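R.Pab1 family restriction endonuclease (Campylobacter coli, PDB 7CFA) acts as a restriction DNA glycosylase of the R.PabI family, probably excising a base from its recognition sequence so that the DNA strand can then be broken. Local coordinates at residues P175-K180 / N187-S192; Y10-T15 / V49-G54; D81-F86 / N90-E95. The protein carries 2 engineered substitutions. One frame throughout, in Å; residues are numbered along the deposited sequence.

Interaction 1 of 3, residues P175-K180 / N187-S192; sequences PVHLLK and NFLNRS. Engineered in segment 187-192: Ser192 (natural residue Cys).
Phe188 sets the edge of its ring against the backbone of Leu179 and Lys180. The rim of its ring does the touching. Phe188 CD1 lies 3.3 Å from Leu179 O, and that oxygen sits at the ring edge, near the ring plane. Lys180 C also lies at this edge, 3.7 Å from Phe188 CE1. The CB of Leu179 adds an apolar contact, 4.0 Å from Phe188 CE1. Closer to the backbone, Phe188 CB packs on Val176 CG1 at 4.2 Å. Beside it, His177 and Leu189 meet through their CB atoms, 4.0 Å apart. Leu189 CD1 comes to the His177 imidazole obliquely.

Two turns set these groups in place. Residues 176-178 form a short 3-10 segment, held by the backbone bonds Leu178 N to Pro175 O and Leu179 N to Val176 O. On the other side, Phe188 to Arg191 make a type II beta turn. Arg191 folds back across it. Its NE donates a nearly straight bond to Asn187 O, 2.8 Å long and met from above the carbonyl plane. Arg191 NH2 makes a weak bond to Asn187 OD1. The same NH2 lies 3.1 Å above the plane of the Phe188 ring, toward its rim, and forms a salt bridge with Glu197. Lys180 turns its amine elsewhere, to salt bridges with Asp9 and Glu202.

Between the two segments the contact is apolar and van der Waals in kind, apart from the carbonyl of Leu179 at the aromatic edge. The slightly positive ring hydrogens probably favour an oxygen there. The ring joins the loop after strand 166-175 to the turn that leads into strand 191-192, while the polar side-chain bonds stay within residues 187-192 or go to other parts of the chain.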
loop_
_atom_site.group_PDB
_atom_site.type_symbol
_atom_site.label_atom_id
_atom_site.label_comp_id
_atom_site.label_asym_id
_atom_site.label_seq_id
_atom_site.Cartn_x
_atom_site.Cartn_y
_atom_site.Cartn_z
ATOM N N PRO A 175 16.439 -16.214 -0.897
ATOM C CA PRO A 175 17.473 -15.643 -0.024
ATOM C C PRO A 175 18.553 -14.913 -0.809
ATOM O O PRO A 175 18.880 -15.267 -1.945
ATOM C CB PRO A 175 18.047 -16.870 0.694
ATOM C CG PRO A 175 16.984 -17.910 0.591
ATOM C CD PRO A 175 16.320 -17.672 -0.726
ATOM N N VAL A 176 19.113 -13.880 -0.175
ATOM C CA VAL A 176 20.176 -13.095 -0.797
ATOM C C VAL A 176 21.445 -13.922 -0.955
ATOM O O VAL A 176 22.201 -13.735 -1.917
ATOM C CB VAL A 176 20.435 -11.816 0.021
ATOM C CG1 VAL A 176 21.548 -10.985 -0.607
ATOM C CG2 VAL A 176 19.161 -10.997 0.144
ATOM N N HIS A 177 21.704 -14.852 -0.032
ATOM C CA HIS A 177 22.929 -15.637 -0.116
ATOM C C HIS A 177 22.932 -16.610 -1.289
ATOM O O HIS A 177 23.967 -17.232 -1.550
ATOM C CB HIS A 177 23.175 -16.389 1.197
ATOM C CG HIS A 177 22.105 -17.376 1.546
ATOM N ND1 HIS A 177 22.020 -18.620 0.959
ATOM C CD2 HIS A 177 21.086 -17.309 2.435
ATOM C CE1 HIS A 177 20.987 -19.273 1.465
ATOM N NE2 HIS A 177 20.404 -18.501 2.362
ATOM N N LEU A 178 21.813 -16.757 -2.003
ATOM C CA LEU A 178 21.808 -17.549 -3.228
ATOM C C LEU A 178 22.432 -16.809 -4.401
ATOM O O LEU A 178 22.776 -17.443 -5.403
ATOM C CB LEU A 178 20.381 -17.956 -3.600
ATOM C CG LEU A 178 19.648 -18.948 -2.699
ATOM C CD1 LEU A 178 18.297 -19.277 -3.308
ATOM C CD2 LEU A 178 20.470 -20.209 -2.498
ATOM N N LEU A 179 22.581 -15.493 -4.301
ATOM C CA LEU A 179 23.079 -14.697 -5.411
ATOM C C LEU A 179 24.597 -14.780 -5.506
ATOM O O LEU A 179 25.299 -14.920 -4.501
ATOM C CB LEU A 179 22.652 -13.236 -5.254
ATOM C CG LEU A 179 21.150 -12.943 -5.242
ATOM C CD1 LEU A 179 20.897 -11.500 -4.847
ATOM C CD2 LEU A 179 20.538 -13.241 -6.600
ATOM N N LYS A 180 25.096 -14.693 -6.733
ATOM C CA LYS A 180 26.524 -14.598 -6.990
ATOM C C LYS A 180 26.903 -13.142 -7.227
ATOM O O LYS A 180 26.104 -12.349 -7.734
ATOM C CB LYS A 180 26.925 -15.444 -8.200
ATOM C CG LYS A 180 26.594 -16.921 -8.070
ATOM C CD LYS A 180 27.053 -17.704 -9.290
ATOM C CE LYS A 180 26.314 -17.265 -10.544
ATOM N NZ LYS A 180 26.715 -18.061 -11.736
ATOM N N ASN A 187 29.207 -15.032 -1.931
ATOM C CA ASN A 187 29.833 -14.536 -0.712
ATOM C C ASN A 187 29.014 -13.442 -0.036
ATOM O O ASN A 187 29.567 -12.646 0.730
ATOM C CB ASN A 187 31.241 -14.023 -1.016
ATOM C CG ASN A 187 31.236 -12.830 -1.954
ATOM O OD1 ASN A 187 30.263 -12.594 -2.670
ATOM N ND2 ASN A 187 32.327 -12.072 -1.956
ATOM N N PHE A 188 27.709 -13.378 -0.305
ATOM C CA PHE A 188 26.891 -12.339 0.314
ATOM C C PHE A 188 26.627 -12.632 1.785
ATOM O O PHE A 188 26.408 -11.701 2.568
ATOM C CB PHE A 188 25.571 -12.181 -0.439
ATOM C CG PHE A 188 25.692 -11.398 -1.713
ATOM C CD1 PHE A 188 25.807 -12.045 -2.931
ATOM C CD2 PHE A 188 25.693 -10.013 -1.693
ATOM C CE1 PHE A 188 25.920 -11.327 -4.106
ATOM C CE2 PHE A 188 25.809 -9.288 -2.864
ATOM C CZ PHE A 188 25.920 -9.946 -4.072
ATOM N N LEU A 189 26.644 -13.904 2.175
ATOM C CA LEU A 189 26.371 -14.268 3.558
ATOM C C LEU A 189 27.461 -13.719 4.473
ATOM O O LEU A 189 28.653 -13.842 4.176
ATOM C CB LEU A 189 26.273 -15.785 3.693
ATOM C CG LEU A 189 25.643 -16.321 4.981
ATOM C CD1 LEU A 189 24.236 -15.771 5.146
ATOM C CD2 LEU A 189 25.630 -17.839 4.971
ATOM N N ASN A 190 27.040 -13.110 5.585
ATOM C CA ASN A 190 27.950 -12.488 6.549
ATOM C C ASN A 190 28.781 -11.387 5.890
ATOM O O ASN A 190 29.993 -11.284 6.090
ATOM C CB ASN A 190 28.849 -13.532 7.218
ATOM C CG ASN A 190 28.059 -14.586 7.965
ATOM O OD1 ASN A 190 26.992 -14.306 8.513
ATOM N ND2 ASN A 190 28.578 -15.807 7.991
ATOM N N ARG A 191 28.112 -10.557 5.092
ATOM C CA ARG A 191 28.780 -9.467 4.395
ATOM C C ARG A 191 27.751 -8.410 4.022
ATOM O O ARG A 191 26.616 -8.740 3.670
ATOM C CB ARG A 191 29.508 -9.969 3.140
ATOM C CG ARG A 191 30.215 -8.869 2.361
ATOM C CD ARG A 191 31.003 -9.415 1.183
ATOM N NE ARG A 191 30.146 -9.983 0.145
ATOM C CZ ARG A 191 29.608 -9.283 -0.849
ATOM N NH1 ARG A 191 29.828 -7.979 -0.942
ATOM N NH2 ARG A 191 28.848 -9.886 -1.751
ATOM N N SER A 192 28.156 -7.146 4.102
ATOM C CA SER A 192 27.288 -6.048 3.707
ATOM C C SER A 192 27.326 -5.859 2.195
ATOM O O SER A 192 28.318 -6.169 1.531
ATOM C CB SER A 192 27.701 -4.753 4.406
ATOM O OG SER A 192 29.015 -4.370 4.038
#

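Interaction 2 of 3, residues Y10-T15 / V49-G54; sequences YELPLT and VEWQIG
Tyr10 and Trp51 both extend CG anti to the backbone N (chi1 -154° and -177°), which sends their rings into the space between their strands. Leu12 places CG beside its backbone N instead, and its CD2 reaches the indole. The tyrosine and indole planes meet obliquely, at 45°. Trp51 CH2 lies over one face of the Tyr10 ring, toward the rim, and comes 3.4 Å from Tyr10 CE1. Leu12 CD2 makes a CH-pi contact with the six-membered ring of Trp51. It stands 3.8 Å from the ring centroid, almost on the ring normal. Ile53 CB covers the opposite indole face, also 3.8 Å from the plane. The indole is therefore sandwiched between aliphatic groups. Its NE1 is hydrogen-bonded to Glu78, which should help fix the ring's rotation. Phe172 and Ile21 of the adjoining strands also touch Trp51.

The CA atoms of Leu12 and Trp51 are 8.9 Å apart, so side chains alone join the strands. This is face-to-face packing of two antiparallel sheets: strand 8-13 with its partner 198-203 lies over the large sheet containing strand 47-51.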
loop_
_atom_site.group_PDB
_atom_site.type_symbol
_atom_site.label_atom_id
_atom_site.label_comp_id
_atom_site.label_asym_id
_atom_site.label_seq_id
_atom_site.Cartn_x
_atom_site.Cartn_y
_atom_site.Cartn_z
ATOM N N TYR A 10 21.058 -13.907 -14.039
ATOM C CA TYR A 10 20.159 -12.761 -14.111
ATOM C C TYR A 10 20.622 -11.663 -13.161
ATOM O O TYR A 10 20.654 -11.857 -11.941
ATOM C CB TYR A 10 18.732 -13.185 -13.782
ATOM C CG TYR A 10 17.685 -12.292 -14.403
ATOM C CD1 TYR A 10 17.362 -11.066 -13.832
ATOM C CD2 TYR A 10 17.025 -12.669 -15.564
ATOM C CE1 TYR A 10 16.409 -10.245 -14.401
ATOM C CE2 TYR A 10 16.071 -11.856 -16.139
ATOM C CZ TYR A 10 15.767 -10.646 -15.555
ATOM O OH TYR A 10 14.816 -9.836 -16.128
ATOM N N GLU A 11 20.966 -10.505 -13.721
ATOM C CA GLU A 11 21.461 -9.385 -12.932
ATOM C C GLU A 11 20.313 -8.699 -12.200
ATOM O O GLU A 11 19.304 -8.332 -12.812
ATOM C CB GLU A 11 22.190 -8.389 -13.832
ATOM C CG GLU A 11 22.603 -7.104 -13.138
ATOM C CD GLU A 11 23.450 -6.217 -14.026
ATOM O OE1 GLU A 11 24.529 -6.670 -14.464
ATOM O OE2 GLU A 11 23.034 -5.072 -14.299
ATOM N N LEU A 12 20.473 -8.522 -10.890
ATOM C CA LEU A 12 19.450 -7.910 -10.046
ATOM C C LEU A 12 20.066 -6.753 -9.276
ATOM O O LEU A 12 21.011 -6.966 -8.491
ATOM C CB LEU A 12 18.852 -8.939 -9.084
ATOM C CG LEU A 12 18.130 -10.117 -9.735
ATOM C CD1 LEU A 12 17.742 -11.136 -8.681
ATOM C CD2 LEU A 12 16.906 -9.630 -10.492
ATOM N N PRO A 13 19.579 -5.523 -9.457
ATOM C CA PRO A 13 20.091 -4.394 -8.661
ATOM C C PRO A 13 19.691 -4.551 -7.203
ATOM O O PRO A 13 18.504 -4.618 -6.877
ATOM C CB PRO A 13 19.424 -3.172 -9.306
ATOM C CG PRO A 13 18.964 -3.645 -10.660
ATOM C CD PRO A 13 18.609 -5.086 -10.471
ATOM N N LEU A 14 20.690 -4.613 -6.323
ATOM C CA LEU A 14 20.440 -4.832 -4.901
ATOM C C LEU A 14 20.197 -3.518 -4.162
ATOM O O LEU A 14 19.122 -3.308 -3.593
ATOM C CB LEU A 14 21.610 -5.601 -4.279
ATOM C CG LEU A 14 21.834 -7.005 -4.839
ATOM C CD1 LEU A 14 22.992 -7.684 -4.133
ATOM C CD2 LEU A 14 20.566 -7.838 -4.720
ATOM N N THR A 15 21.189 -2.626 -4.163
ATOM C CA THR A 15 21.070 -1.334 -3.488
ATOM C C THR A 15 20.211 -0.412 -4.348
ATOM O O THR A 15 20.697 0.459 -5.074
ATOM C CB THR A 15 22.443 -0.731 -3.224
ATOM O OG1 THR A 15 23.143 -0.576 -4.464
ATOM C CG2 THR A 15 23.245 -1.628 -2.297
ATOM N N VAL A 49 15.478 -11.548 -1.191
ATOM C CA VAL A 49 15.225 -10.648 -2.308
ATOM C C VAL A 49 13.739 -10.696 -2.627
ATOM O O VAL A 49 13.158 -11.780 -2.745
ATOM C CB VAL A 49 16.064 -11.041 -3.536
ATOM C CG1 VAL A 49 15.716 -10.153 -4.726
ATOM C CG2 VAL A 49 17.547 -10.959 -3.218
ATOM N N GLU A 50 13.117 -9.529 -2.747
ATOM C CA GLU A 50 11.724 -9.425 -3.164
ATOM C C GLU A 50 11.690 -8.844 -4.569
ATOM O O GLU A 50 12.119 -7.706 -4.783
ATOM C CB GLU A 50 10.916 -8.557 -2.203
ATOM C CG GLU A 50 9.414 -8.736 -2.350
ATOM C CD GLU A 50 8.619 -7.810 -1.456
ATOM O OE1 GLU A 50 8.661 -6.583 -1.684
ATOM O OE2 GLU A 50 7.961 -8.309 -0.519
ATOM N N TRP A 51 11.176 -9.622 -5.519
ATOM C CA TRP A 51 11.209 -9.277 -6.940
ATOM C C TRP A 51 9.781 -9.283 -7.480
ATOM O O TRP A 51 9.192 -10.351 -7.680
ATOM C CB TRP A 51 12.102 -10.256 -7.705
ATOM C CG TRP A 51 12.280 -9.973 -9.171
ATOM C CD1 TRP A 51 11.806 -8.900 -9.874
ATOM C CD2 TRP A 51 12.988 -10.788 -10.114
ATOM N NE1 TRP A 51 12.178 -9.000 -11.196
ATOM C CE2 TRP A 51 12.904 -10.151 -11.368
ATOM C CE3 TRP A 51 13.686 -11.996 -10.018
ATOM C CZ2 TRP A 51 13.491 -10.681 -12.515
ATOM C CZ3 TRP A 51 14.267 -12.521 -11.158
ATOM C CH2 TRP A 51 14.164 -11.865 -12.389
ATOM N N GLN A 52 9.224 -8.093 -7.713
ATOM C CA GLN A 52 7.914 -7.962 -8.350
ATOM C C GLN A 52 8.103 -8.194 -9.847
ATOM O O GLN A 52 8.218 -7.267 -10.653
ATOM C CB GLN A 52 7.291 -6.602 -8.061
ATOM C CG GLN A 52 5.861 -6.470 -8.570
ATOM C CD GLN A 52 5.248 -5.118 -8.268
ATOM O OE1 GLN A 52 5.920 -4.213 -7.772
ATOM N NE2 GLN A 52 3.962 -4.974 -8.564
ATOM N N ILE A 53 8.127 -9.468 -10.219
ATOM C CA ILE A 53 8.519 -9.878 -11.561
ATOM C C ILE A 53 7.314 -9.830 -12.490
ATOM O O ILE A 53 6.179 -10.116 -12.088
ATOM C CB ILE A 53 9.149 -11.282 -11.520
ATOM C CG1 ILE A 53 9.698 -11.678 -12.891
ATOM C CG2 ILE A 53 8.139 -12.310 -11.024
ATOM C CD1 ILE A 53 10.417 -13.005 -12.888
ATOM N N GLY A 54 7.557 -9.453 -13.746
ATOM C CA GLY A 54 6.550 -9.470 -14.779
ATOM C C GLY A 54 6.826 -10.542 -15.823
ATOM O O GLY A 54 7.832 -11.247 -15.792
#

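Interaction 3 of 3, residues D81-F86 / N90-E95; sequences DIIFQF and NIILKE
Phe86 O is gripped by two backbone amides from the chain that follows its helix. Ile91 N donates at 2.9 Å, nearly along the C=O axis. Ile92 N donates at 3.2 Å from above the carbonyl plane.

The tight part of the contact lies beside this oxygen. Ile92 CD1 wedges between Ile83 and Phe86, 3.7 Å from Ile83 CG2 and 3.8 Å from Phe86 CB. Ile92 CG1 stands beside its backbone N (chi1 -65°), which carries CD1 back toward the helix. Ile91 and Phe86 lie side by side and point the same way. Ile91 CD1 approaches the phenyl ring obliquely, 3.6 Å from Phe86 CD1, and Ile91 CB sits at the ring edge. Ile208 of helix 208-219 covers both Phe86 and Ile92. Phe6 packs edge-to-face with the Phe86 ring.

The turn is a Schellman motif that ends helix 79-88. Asn90 is its C-prime residue, with positive phi (63°), and the Ile91 N to Phe86 O bond belongs to the motif. Leu93 then occupies the N-cap position of helix 94-106.

The other side is loose. Asn90 and Leu93 are exposed, and their CB atoms point away from helix 79-88. On the helix itself, the CB of Gln85 is directed away from residues 90-95; its NE2 bonds Asp81 OD2 at 2.9 Å, one helical turn back.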
loop_
_atom_site.group_PDB
_atom_site.type_symbol
_atom_site.label_atom_id
_atom_site.label_comp_id
_atom_site.label_asym_id
_atom_site.label_seq_id
_atom_site.Cartn_x
_atom_site.Cartn_y
_atom_site.Cartn_z
ATOM N N ASP A 81 10.707 -14.054 -21.042
ATOM C CA ASP A 81 11.974 -14.078 -21.763
ATOM C C ASP A 81 12.895 -15.168 -21.235
ATOM O O ASP A 81 13.651 -15.766 -22.008
ATOM C CB ASP A 81 12.660 -12.716 -21.677
ATOM C CG ASP A 81 13.963 -12.676 -22.447
ATOM O OD1 ASP A 81 13.940 -12.963 -23.662
ATOM O OD2 ASP A 81 15.008 -12.356 -21.842
ATOM N N ILE A 82 12.851 -15.436 -19.928
ATOM C CA ILE A 82 13.630 -16.537 -19.367
ATOM C C ILE A 82 13.140 -17.865 -19.926
ATOM O O ILE A 82 13.933 -18.711 -20.355
ATOM C CB ILE A 82 13.563 -16.512 -17.829
ATOM C CG1 ILE A 82 14.310 -15.295 -17.281
ATOM C CG2 ILE A 82 14.132 -17.798 -17.247
ATOM C CD1 ILE A 82 13.961 -14.962 -15.844
ATOM N N ILE A 83 11.820 -18.061 -19.941
ATOM C CA ILE A 83 11.256 -19.301 -20.460
ATOM C C ILE A 83 11.524 -19.436 -21.952
ATOM O O ILE A 83 11.766 -20.543 -22.448
ATOM C CB ILE A 83 9.753 -19.363 -20.131
ATOM C CG1 ILE A 83 9.555 -19.432 -18.615
ATOM C CG2 ILE A 83 9.089 -20.551 -20.816
ATOM C CD1 ILE A 83 8.110 -19.455 -18.178
ATOM N N PHE A 84 11.509 -18.322 -22.688
ATOM C CA PHE A 84 11.774 -18.373 -24.122
ATOM C C PHE A 84 13.192 -18.853 -24.405
ATOM O O PHE A 84 13.412 -19.688 -25.289
ATOM C CB PHE A 84 11.537 -16.998 -24.746
ATOM C CG PHE A 84 11.932 -16.913 -26.195
ATOM C CD1 PHE A 84 11.066 -17.340 -27.187
ATOM C CD2 PHE A 84 13.167 -16.402 -26.563
ATOM C CE1 PHE A 84 11.426 -17.261 -28.521
ATOM C CE2 PHE A 84 13.532 -16.323 -27.894
ATOM C CZ PHE A 84 12.661 -16.753 -28.875
ATOM N N GLN A 85 14.173 -18.326 -23.666
ATOM C CA GLN A 85 15.565 -18.684 -23.927
ATOM C C GLN A 85 15.842 -20.140 -23.577
ATOM O O GLN A 85 16.586 -20.824 -24.289
ATOM C CB GLN A 85 16.505 -17.756 -23.155
ATOM C CG GLN A 85 16.453 -16.303 -23.601
ATOM C CD GLN A 85 17.505 -15.446 -22.923
ATOM O OE1 GLN A 85 18.671 -15.833 -22.822
ATOM N NE2 GLN A 85 17.098 -14.273 -22.450
ATOM N N PHE A 86 15.257 -20.636 -22.483
ATOM C CA PHE A 86 15.470 -22.031 -22.116
ATOM C C PHE A 86 14.713 -22.978 -23.038
ATOM O O PHE A 86 15.132 -24.126 -23.221
ATOM C CB PHE A 86 15.078 -22.261 -20.659
ATOM C CG PHE A 86 16.161 -21.900 -19.690
ATOM C CD1 PHE A 86 17.045 -22.865 -19.233
ATOM C CD2 PHE A 86 16.312 -20.595 -19.255
ATOM C CE1 PHE A 86 18.053 -22.537 -18.347
ATOM C CE2 PHE A 86 17.318 -20.258 -18.369
ATOM C CZ PHE A 86 18.190 -21.233 -17.914
ATOM N N ASN A 90 16.555 -25.694 -25.937
ATOM C CA ASN A 90 16.121 -27.092 -25.853
ATOM C C ASN A 90 16.242 -27.670 -24.447
ATOM O O ASN A 90 16.509 -28.860 -24.279
ATOM C CB ASN A 90 16.890 -27.973 -26.840
ATOM C CG ASN A 90 16.401 -27.824 -28.264
ATOM O OD1 ASN A 90 15.198 -27.835 -28.528
ATOM N ND2 ASN A 90 17.336 -27.689 -29.196
ATOM N N ILE A 91 16.047 -26.856 -23.417
ATOM C CA ILE A 91 16.012 -27.354 -22.049
ATOM C C ILE A 91 14.584 -27.600 -21.580
ATOM O O ILE A 91 14.307 -28.610 -20.933
ATOM C CB ILE A 91 16.755 -26.386 -21.104
ATOM C CG1 ILE A 91 18.248 -26.351 -21.445
ATOM C CG2 ILE A 91 16.547 -26.778 -19.646
ATOM C CD1 ILE A 91 19.087 -25.592 -20.442
ATOM N N ILE A 92 13.667 -26.706 -21.925
ATOM C CA ILE A 92 12.259 -26.860 -21.593
ATOM C C ILE A 92 11.593 -27.721 -22.655
ATOM O O ILE A 92 11.667 -27.417 -23.850
ATOM C CB ILE A 92 11.576 -25.488 -21.485
ATOM C CG1 ILE A 92 12.159 -24.685 -20.320
ATOM C CG2 ILE A 92 10.068 -25.648 -21.350
ATOM C CD1 ILE A 92 11.509 -23.332 -20.133
ATOM N N LEU A 93 10.944 -28.796 -22.221
ATOM C CA LEU A 93 10.239 -29.678 -23.140
ATOM C C LEU A 93 8.972 -29.011 -23.664
ATOM O O LEU A 93 8.325 -28.223 -22.969
ATOM C CB LEU A 93 9.876 -30.991 -22.447
ATOM C CG LEU A 93 11.010 -31.787 -21.806
ATOM C CD1 LEU A 93 10.465 -32.984 -21.036
ATOM C CD2 LEU A 93 11.997 -32.239 -22.864
ATOM N N LYS A 94 8.612 -29.344 -24.907
ATOM C CA LYS A 94 7.360 -28.844 -25.466
ATOM C C LYS A 94 6.161 -29.360 -24.683
ATOM O O LYS A 94 5.158 -28.651 -24.542
ATOM C CB LYS A 94 7.239 -29.239 -26.940
ATOM C CG LYS A 94 8.317 -28.650 -27.837
ATOM C CD LYS A 94 8.206 -29.175 -29.262
ATOM C CE LYS A 94 9.318 -28.618 -30.138
ATOM N NZ LYS A 94 9.292 -29.196 -31.510
ATOM N N GLU A 95 6.253 -30.587 -24.159
ATOM C CA GLU A 95 5.169 -31.153 -23.362
ATOM C C GLU A 95 4.932 -30.359 -22.084
ATOM O O GLU A 95 3.807 -30.329 -21.572
ATOM C CB GLU A 95 5.476 -32.613 -23.021
ATOM C CG GLU A 95 5.545 -33.552 -24.221
ATOM C CD GLU A 95 6.845 -33.439 -25.000
ATOM O OE1 GLU A 95 7.732 -32.663 -24.584
ATOM O OE2 GLU A 95 6.977 -34.129 -26.032
#

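In the fold
Interactions 1 and 2 pack directly on each other, with centres 14 Å apart. Leu14 bridges them: its CD1 lies 3.5 Å from Phe188 CE2, and its CD2 lies 3.7 Å from Leu179 CD1. Val49 makes a second join, with CG2 3.7 Å from Val176 CG2. Interaction 3 lies on the helical side, its centre 21 Å from that of interaction 2. They touch where Tyr10 CE2 meets Ile82 CD1 at 3.8 Å. Interactions 1 and 3 do not touch; their nearest atoms are about 11 Å apart. Strand 8-13 links interactions 2 and 3: Tyr10 packs both on Trp51 of the large sheet and on helix 79-88. Leu14, just past the strand, reaches interaction 1.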